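Side-chain contacts in putative amidohydrolase (Unidentified, PDB 3FEQ), which probably acts as a zinc-dependent prolidase of the amidohydrolase superfamily, hydrolysing dipeptides with a C-terminal proline: residues C[12-15]-C[20-23]; C[15-20]-C[366-371]; C[166-171]-C[175-180]. One frame throughout, in Å; residues are numbered along the deposited sequence.

Contact 1: residues C[12-15]-C[20-23]; sequences NVLD and VLLE
Val-13 and Leu-22 clasp each other through both backbone groups: Leu-22 N donates to Val-13 O at 2.9 Å, and Val-13 N returns a bond to Leu-22 O at 3.2 Å. Two residues nearer the turn, Asp-15 and Val-20 do the same, with Asp-15 N 3.1 Å from Val-20 O and Val-20 N 3.2 Å from Asp-15 O. Between these two hydrogen-bonded pairs sits the non-hydrogen-bonded pair Leu-14 and Leu-21. Beyond Val-13 the pairing fades to a CA-H...O contact, Asn-12 CA lying 3.6 Å from Leu-22 O. The two strands thus form a beta hairpin, their N-to-C directions 144° apart. It belongs to the small beta domain that accompanies the TIM barrel in many amidohydrolases, and its strand 11-15 also pairs in parallel with strand 56-66, backbone bonds running to Val-57 and to Lys-55 just before it. On the face holding Leu-14 and Leu-21, Leu-21 CD2 meets Leu-14 CG at 3.9 Å. In Leu-21, CG stands anti to the carbonyl carbon (chi1 -73°), and the two methyls divide between Asn-12 and Leu-14, CD1 on Asn-12 CB and CD2 on Leu-14 CG and near Asn-12 O. This face continues onto Met-58, Leu-385 and Thr-56. Across the sheet, Leu-22 packs CB and CG against Val-13 O, while the side chain of Val-13 reaches Val-57 and Ile-369. At the far end, where the chain turns a corner, Asn-12 ND2 lies 3.3 Å from Glu-23 CA and beside Glu-23 CB.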
loop_
_atom_site.group_PDB
_atom_site.type_symbol
_atom_site.label_atom_id
_atom_site.label_comp_id
_atom_site.label_asym_id
_atom_site.label_seq_id
_atom_site.Cartn_x
_atom_site.Cartn_y
_atom_site.Cartn_z
ATOM N N ASN C 12 -9.725 -57.536 29.804
ATOM C CA ASN C 12 -8.406 -57.545 30.417
ATOM C C ASN C 12 -7.782 -56.158 30.330
ATOM O O ASN C 12 -7.206 -55.780 29.316
ATOM C CB ASN C 12 -7.515 -58.594 29.759
ATOM C CG ASN C 12 -8.262 -59.873 29.445
ATOM O OD1 ASN C 12 -8.248 -60.347 28.313
ATOM N ND2 ASN C 12 -8.931 -60.429 30.445
ATOM N N VAL C 13 -7.952 -55.388 31.392
ATOM C CA VAL C 13 -7.623 -53.974 31.380
ATOM C C VAL C 13 -6.122 -53.752 31.497
ATOM O O VAL C 13 -5.492 -54.162 32.467
ATOM C CB VAL C 13 -8.362 -53.231 32.507
ATOM C CG1 VAL C 13 -7.790 -51.841 32.715
ATOM C CG2 VAL C 13 -9.845 -53.156 32.198
ATOM N N LEU C 14 -5.553 -53.107 30.488
ATOM C CA LEU C 14 -4.134 -52.840 30.480
ATOM C C LEU C 14 -3.844 -51.710 31.436
ATOM O O LEU C 14 -4.360 -50.608 31.285
ATOM C CB LEU C 14 -3.670 -52.456 29.083
ATOM C CG LEU C 14 -2.267 -52.900 28.679
ATOM C CD1 LEU C 14 -1.942 -52.328 27.309
ATOM C CD2 LEU C 14 -1.202 -52.499 29.690
ATOM N N ASP C 15 -3.028 -52.003 32.436
ATOM C CA ASP C 15 -2.478 -50.966 33.276
ATOM C C ASP C 15 -1.018 -50.787 32.941
ATOM O O ASP C 15 -0.252 -51.748 32.933
ATOM C CB ASP C 15 -2.642 -51.317 34.745
ATOM C CG ASP C 15 -2.374 -50.139 35.648
ATOM O OD1 ASP C 15 -1.185 -49.841 35.900
ATOM O OD2 ASP C 15 -3.354 -49.504 36.097
ATOM N N VAL C 20 1.020 -54.675 33.371
ATOM C CA VAL C 20 0.327 -55.952 33.444
ATOM C C VAL C 20 -1.130 -55.811 33.021
ATOM O O VAL C 20 -1.743 -54.755 33.224
ATOM C CB VAL C 20 0.374 -56.540 34.867
ATOM C CG1 VAL C 20 1.660 -57.328 35.081
ATOM C CG2 VAL C 20 0.237 -55.447 35.912
ATOM N N LEU C 21 -1.667 -56.873 32.415
ATOM C CA LEU C 21 -3.106 -57.002 32.188
ATOM C C LEU C 21 -3.802 -57.288 33.508
ATOM O O LEU C 21 -3.242 -57.964 34.365
ATOM C CB LEU C 21 -3.395 -58.134 31.207
ATOM C CG LEU C 21 -3.063 -57.907 29.731
ATOM C CD1 LEU C 21 -3.712 -58.994 28.878
ATOM C CD2 LEU C 21 -3.515 -56.528 29.272
ATOM N N LEU C 22 -5.006 -56.756 33.684
ATOM C CA LEU C 22 -5.847 -57.124 34.822
ATOM C C LEU C 22 -7.089 -57.862 34.342
ATOM O O LEU C 22 -8.081 -57.232 33.984
ATOM C CB LEU C 22 -6.261 -55.885 35.619
ATOM C CG LEU C 22 -5.163 -54.943 36.108
ATOM C CD1 LEU C 22 -5.739 -53.847 36.999
ATOM C CD2 LEU C 22 -4.066 -55.714 36.833
ATOM N N GLU C 23 -7.037 -59.191 34.330
ATOM C CA GLU C 23 -8.065 -59.972 33.647
ATOM C C GLU C 23 -9.424 -59.836 34.306
ATOM O O GLU C 23 -9.522 -59.505 35.488
ATOM C CB GLU C 23 -7.679 -61.445 33.502
ATOM C CG GLU C 23 -6.842 -61.991 34.630
ATOM C CD GLU C 23 -5.360 -61.841 34.363
ATOM O OE1 GLU C 23 -4.665 -61.240 35.209
ATOM O OE2 GLU C 23 -4.899 -62.305 33.296
#

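Contact 2: residues C[15-20]-C[366-371]; sequences DLERGV and LGVIAV
The carboxylate of Glu-17 comes to Val-368 through one oxygen, OE2, which lies 4.2 Å from methyl CG2. The other flat group is the peptide carbonyl of Gly-367, whose O is touched by Leu-16 CD1 at 4.0 Å. These two touches, one from each side chain of the loop tip, make up the contact, and neither is a hydrogen bond. Glu-17 gets there by a folded side chain: CG sits between its backbone N and carbonyl carbon, and the chain bends at chi2 (-93°); the side chains of Glu-17 and Val-368 cross at about a right angle. In Val-368, CG2 stands anti to the backbone N, which turns this methyl to the acid. Leu-16 points its CB directly at the segment 366-371, and its end is further bedded on Pro-59 and Thr-353. The segment 15-20 is the turn of the hairpin formed by strands 11-15 and 20-30, and it closes with a G1 beta bulge: Gly-19 and Val-20 both face Asp-15. Asp-15 O therefore accepts twice, from Val-20 N and from Gly-19 N, the latter at 3.0 Å. Gly-19 has positive phi (87°) at the first position of the bulge, as is usual in a G1 bulge. Inside the turn Asp-15 OD1 accepts a weak bond from Arg-18 N, 3.5 Å away, and makes a long ion pair with Arg-18 NH1 at 3.8 Å. The segment 366-371 is a connection between helix 354-359 and strand 377-380. Its Ile-369 packs on Val-57 and Pro-59 of strand 56-66 and on Ile-34 and Val-37 of strand 33-38, while Leu-366 rests on Ile-62, Ile-374 and Asp-376.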
loop_
_atom_site.group_PDB
_atom_site.type_symbol
_atom_site.label_atom_id
_atom_site.label_comp_id
_atom_site.label_asym_id
_atom_site.label_seq_id
_atom_site.Cartn_x
_atom_site.Cartn_y
_atom_site.Cartn_z
ATOM N N ASP C 15 -3.028 -52.003 32.436
ATOM C CA ASP C 15 -2.478 -50.966 33.276
ATOM C C ASP C 15 -1.018 -50.787 32.941
ATOM O O ASP C 15 -0.252 -51.748 32.933
ATOM C CB ASP C 15 -2.642 -51.317 34.745
ATOM C CG ASP C 15 -2.374 -50.139 35.648
ATOM O OD1 ASP C 15 -1.185 -49.841 35.900
ATOM O OD2 ASP C 15 -3.354 -49.504 36.097
ATOM N N LEU C 16 -0.636 -49.540 32.704
ATOM C CA LEU C 16 0.590 -49.235 31.989
ATOM C C LEU C 16 1.773 -48.901 32.889
ATOM O O LEU C 16 2.918 -49.162 32.528
ATOM C CB LEU C 16 0.347 -48.128 30.966
ATOM C CG LEU C 16 -0.324 -48.633 29.691
ATOM C CD1 LEU C 16 -1.322 -47.623 29.162
ATOM C CD2 LEU C 16 0.716 -48.975 28.648
ATOM N N GLU C 17 1.505 -48.337 34.061
ATOM C CA GLU C 17 2.578 -47.988 34.990
ATOM C C GLU C 17 3.087 -49.212 35.740
ATOM O O GLU C 17 4.198 -49.206 36.270
ATOM C CB GLU C 17 2.151 -46.885 35.966
ATOM C CG GLU C 17 0.738 -47.023 36.514
ATOM C CD GLU C 17 -0.296 -46.248 35.700
ATOM O OE1 GLU C 17 -0.469 -46.541 34.494
ATOM O OE2 GLU C 17 -0.951 -45.350 36.275
ATOM N N ARG C 18 2.280 -50.268 35.758
ATOM C CA ARG C 18 2.694 -51.537 36.340
ATOM C C ARG C 18 3.096 -52.527 35.258
ATOM O O ARG C 18 3.976 -53.358 35.463
ATOM C CB ARG C 18 1.585 -52.119 37.217
ATOM C CG ARG C 18 1.366 -51.360 38.517
ATOM C CD ARG C 18 -0.117 -51.215 38.829
ATOM N NE ARG C 18 -0.671 -52.418 39.452
ATOM C CZ ARG C 18 -1.394 -53.339 38.815
ATOM N NH1 ARG C 18 -1.668 -53.202 37.526
ATOM N NH2 ARG C 18 -1.849 -54.396 39.473
ATOM N N GLY C 19 2.449 -52.433 34.103
ATOM C CA GLY C 19 2.866 -53.195 32.931
ATOM C C GLY C 19 2.245 -54.569 32.875
ATOM O O GLY C 19 2.852 -55.513 32.384
ATOM N N VAL C 20 1.020 -54.675 33.371
ATOM C CA VAL C 20 0.327 -55.952 33.444
ATOM C C VAL C 20 -1.130 -55.811 33.021
ATOM O O VAL C 20 -1.743 -54.755 33.224
ATOM C CB VAL C 20 0.374 -56.540 34.867
ATOM C CG1 VAL C 20 1.660 -57.328 35.081
ATOM C CG2 VAL C 20 0.237 -55.447 35.912
ATOM N N LEU C 366 -6.229 -38.375 29.662
ATOM C CA LEU C 366 -6.163 -39.350 28.584
ATOM C C LEU C 366 -5.005 -40.299 28.861
ATOM O O LEU C 366 -4.227 -40.074 29.794
ATOM C CB LEU C 366 -5.950 -38.650 27.237
ATOM C CG LEU C 366 -6.946 -37.560 26.832
ATOM C CD1 LEU C 366 -6.393 -36.753 25.701
ATOM C CD2 LEU C 366 -8.295 -38.132 26.438
ATOM N N GLY C 367 -4.915 -41.366 28.071
ATOM C CA GLY C 367 -3.782 -42.293 28.124
ATOM C C GLY C 367 -3.739 -43.193 29.346
ATOM O O GLY C 367 -2.746 -43.876 29.593
ATOM N N VAL C 368 -4.817 -43.204 30.118
ATOM C CA VAL C 368 -4.879 -44.035 31.315
ATOM C C VAL C 368 -6.318 -44.485 31.588
ATOM O O VAL C 368 -7.249 -43.678 31.491
ATOM C CB VAL C 368 -4.243 -43.314 32.544
ATOM C CG1 VAL C 368 -5.067 -42.103 32.980
ATOM C CG2 VAL C 368 -4.026 -44.281 33.696
ATOM N N ILE C 369 -6.508 -45.782 31.843
ATOM C CA ILE C 369 -7.799 -46.275 32.323
ATOM C C ILE C 369 -7.867 -46.182 33.840
ATOM O O ILE C 369 -7.404 -47.064 34.555
ATOM C CB ILE C 369 -8.104 -47.721 31.875
ATOM C CG1 ILE C 369 -7.960 -47.855 30.366
ATOM C CG2 ILE C 369 -9.517 -48.110 32.274
ATOM C CD1 ILE C 369 -8.297 -49.227 29.859
ATOM N N ALA C 370 -8.430 -45.086 34.320
ATOM C CA ALA C 370 -8.528 -44.836 35.740
ATOM C C ALA C 370 -9.807 -44.079 35.992
ATOM O O ALA C 370 -10.424 -43.568 35.060
ATOM C CB ALA C 370 -7.340 -44.032 36.215
ATOM N N VAL C 371 -10.212 -44.016 37.252
ATOM C CA VAL C 371 -11.458 -43.352 37.600
ATOM C C VAL C 371 -11.276 -41.851 37.426
ATOM O O VAL C 371 -10.292 -41.284 37.878
ATOM C CB VAL C 371 -11.907 -43.702 39.039
ATOM C CG1 VAL C 371 -13.121 -42.890 39.441
ATOM C CG2 VAL C 371 -12.208 -45.194 39.151
#

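Contact 3: residues C[166-171]-C[175-180]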
loop_
_atom_site.group_PDB
_atom_site.type_symbol
_atom_site.label_atom_id
_atom_site.label_comp_id
_atom_site.label_asym_id
_atom_site.label_seq_id
_atom_site.Cartn_x
_atom_site.Cartn_y
_atom_site.Cartn_z
ATOM N N ARG C 166 3.738 -21.431 7.687
ATOM C CA ARG C 166 3.861 -20.049 7.221
ATOM C C ARG C 166 5.305 -19.532 7.390
ATOM O O ARG C 166 6.032 -19.936 8.299
ATOM C CB ARG C 166 2.903 -19.148 8.007
ATOM C CG ARG C 166 3.013 -19.298 9.530
ATOM C CD ARG C 166 1.954 -18.482 10.266
ATOM N NE ARG C 166 2.031 -17.062 9.938
ATOM C CZ ARG C 166 1.363 -16.108 10.583
ATOM N NH1 ARG C 166 0.561 -16.410 11.598
ATOM N NH2 ARG C 166 1.510 -14.846 10.224
ATOM N N VAL C 167 5.715 -18.628 6.515
ATOM C CA VAL C 167 7.014 -18.014 6.649
ATOM C C VAL C 167 6.917 -16.709 7.432
ATOM O O VAL C 167 6.196 -15.789 7.057
ATOM C CB VAL C 167 7.649 -17.750 5.282
ATOM C CG1 VAL C 167 9.092 -17.285 5.467
ATOM C CG2 VAL C 167 7.600 -19.021 4.424
ATOM N N VAL C 168 7.629 -16.644 8.540
ATOM C CA VAL C 168 7.763 -15.410 9.293
ATOM C C VAL C 168 9.167 -15.350 9.823
ATOM O O VAL C 168 9.724 -16.355 10.257
ATOM C CB VAL C 168 6.827 -15.335 10.519
ATOM C CG1 VAL C 168 5.499 -14.740 10.148
ATOM C CG2 VAL C 168 6.663 -16.684 11.173
ATOM N N ASP C 169 9.723 -14.152 9.790
ATOM C CA ASP C 169 11.063 -13.915 10.252
ATOM C C ASP C 169 11.012 -12.759 11.227
ATOM O O ASP C 169 10.106 -11.907 11.155
ATOM C CB ASP C 169 11.973 -13.567 9.068
ATOM C CG ASP C 169 11.916 -14.605 7.955
ATOM O OD1 ASP C 169 12.834 -15.468 7.899
ATOM O OD2 ASP C 169 10.952 -14.549 7.147
ATOM N N GLY C 170 11.966 -12.748 12.153
ATOM C CA GLY C 170 12.158 -11.598 13.007
ATOM C C GLY C 170 11.468 -11.749 14.332
ATOM O O GLY C 170 10.466 -12.455 14.444
ATOM N N VAL C 171 12.003 -11.076 15.340
ATOM C CA VAL C 171 11.531 -11.255 16.701
ATOM C C VAL C 171 10.116 -10.774 16.877
ATOM O O VAL C 171 9.310 -11.453 17.499
ATOM C CB VAL C 171 12.412 -10.518 17.703
ATOM C CG1 VAL C 171 11.727 -10.454 19.039
ATOM C CG2 VAL C 171 13.766 -11.205 17.809
ATOM N N ARG C 175 6.562 -13.054 17.104
ATOM C CA ARG C 175 5.809 -12.789 18.331
ATOM C C ARG C 175 4.361 -12.621 17.948
ATOM O O ARG C 175 3.485 -13.295 18.487
ATOM C CB ARG C 175 6.299 -11.504 19.002
ATOM C CG ARG C 175 6.597 -11.655 20.480
ATOM C CD ARG C 175 6.437 -10.345 21.221
ATOM N NE ARG C 175 7.645 -9.522 21.235
ATOM C CZ ARG C 175 8.743 -9.789 21.943
ATOM N NH1 ARG C 175 9.773 -8.949 21.922
ATOM N NH2 ARG C 175 8.828 -10.902 22.650
ATOM N N LEU C 176 4.139 -11.709 17.000
ATOM C CA LEU C 176 2.862 -11.519 16.359
ATOM C C LEU C 176 2.301 -12.817 15.775
ATOM O O LEU C 176 1.174 -13.200 16.102
ATOM C CB LEU C 176 2.976 -10.441 15.289
ATOM C CG LEU C 176 1.670 -10.085 14.594
ATOM C CD1 LEU C 176 0.643 -9.601 15.607
ATOM C CD2 LEU C 176 1.952 -9.030 13.564
ATOM N N ALA C 177 3.087 -13.550 14.991
ATOM C CA ALA C 177 2.557 -14.835 14.477
ATOM C C ALA C 177 2.081 -15.813 15.555
ATOM O O ALA C 177 1.049 -16.458 15.379
ATOM C CB ALA C 177 3.514 -15.501 13.537
ATOM N N VAL C 178 2.818 -15.925 16.666
ATOM C CA VAL C 178 2.377 -16.770 17.779
ATOM C C VAL C 178 1.033 -16.272 18.355
ATOM O O VAL C 178 0.090 -17.046 18.468
ATOM C CB VAL C 178 3.457 -16.901 18.904
ATOM C CG1 VAL C 178 2.904 -17.628 20.089
ATOM C CG2 VAL C 178 4.659 -17.669 18.431
ATOM N N ARG C 179 0.934 -14.988 18.701
ATOM C CA ARG C 179 -0.337 -14.424 19.160
ATOM C C ARG C 179 -1.484 -14.676 18.151
ATOM O O ARG C 179 -2.574 -15.061 18.535
ATOM C CB ARG C 179 -0.196 -12.924 19.458
ATOM C CG ARG C 179 0.828 -12.625 20.513
ATOM C CD ARG C 179 0.923 -11.154 20.849
ATOM N NE ARG C 179 1.960 -10.890 21.859
ATOM C CZ ARG C 179 2.598 -9.726 22.016
ATOM N NH1 ARG C 179 2.307 -8.679 21.248
ATOM N NH2 ARG C 179 3.519 -9.598 22.964
ATOM N N GLU C 180 -1.216 -14.505 16.863
ATOM C CA GLU C 180 -2.210 -14.783 15.841
ATOM C C GLU C 180 -2.657 -16.223 15.919
ATOM O O GLU C 180 -3.855 -16.513 15.817
ATOM C CB GLU C 180 -1.659 -14.500 14.434
ATOM C CG GLU C 180 -1.559 -13.017 14.057
ATOM C CD GLU C 180 -0.703 -12.772 12.817
ATOM O OE1 GLU C 180 -0.663 -11.615 12.334
ATOM O OE2 GLU C 180 -0.066 -13.730 12.325
#
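Arg-166 and Glu-180 form the tight end of this contact. The guanidinium grips a single carboxylate oxygen with both terminal nitrogens, NH1 at 2.8 Å and NH2 at 2.9 Å from Glu-180 OE2. The oxygen lies almost in the guanidinium plane and is met nearly along its C-O axis, and the two flat groups are only 8° from coplanar. Over one face of the same guanidinium sits Ala-177 CB, offset toward the rim and 3.6 Å from NH1. The arginine therefore pairs at its edge with a charge and packs a methyl on its face. Its chain starts between the backbone N and carbonyl carbon (chi1 51°) and bends at chi3, which carries the head across to the helix, where NH1 has a second acid in Glu-181. Val-168 supports the same spot, with CG1 4.0 Å from Ala-177 CB and CG2 almost as close. Toward the start of the helix no salt bridge joins the segments, and the polar grip is a backbone bond: Arg-175 N meets Val-171 O at 3.2 Å, and Arg-175 CB lies 3.4 Å from that oxygen. The two side chains run alongside each other, and Val-171 CG1 lies over a face of the Arg-175 guanidinium, 3.8 Å from NH1; the charge of Arg-175 is paired through NE with Glu-172 instead. Gly-170, with positive phi (96°), takes the N-cap position just before the helix. Arg-179 bridges to Glu-213 and Asp-169 of a second subunit. Within the chain, helix 171-184 packs on one flank against helix 211-223, through Val-171, Arg-175 and Val-178, and lays Ala-177 and Val-178 on Leu-136 of strand 135-137, the parallel partner of strand 165-167.

How the contacts relate
Contacts 1 and 2 start from the same hairpin, share Asp-15 and Val-20, and have centres 8 Å apart; they meet where Val-13 CG1 packs on Ile-369 CD1 at 3.9 Å. Contact 1 closes within about a dozen residues, whereas contact 2 spans 346 residues, so that the N-terminal hairpin touches the loop that leads toward the C-terminal strands, beginning with strand 377-380. Contact 3 lies on the opposite side of the chain's centre, its centre 46 Å from that of contact 1 and 39 Å from that of contact 2. In sequence it is nested inside the loop that contact 2 closes, and it alone reaches neighbouring subunits.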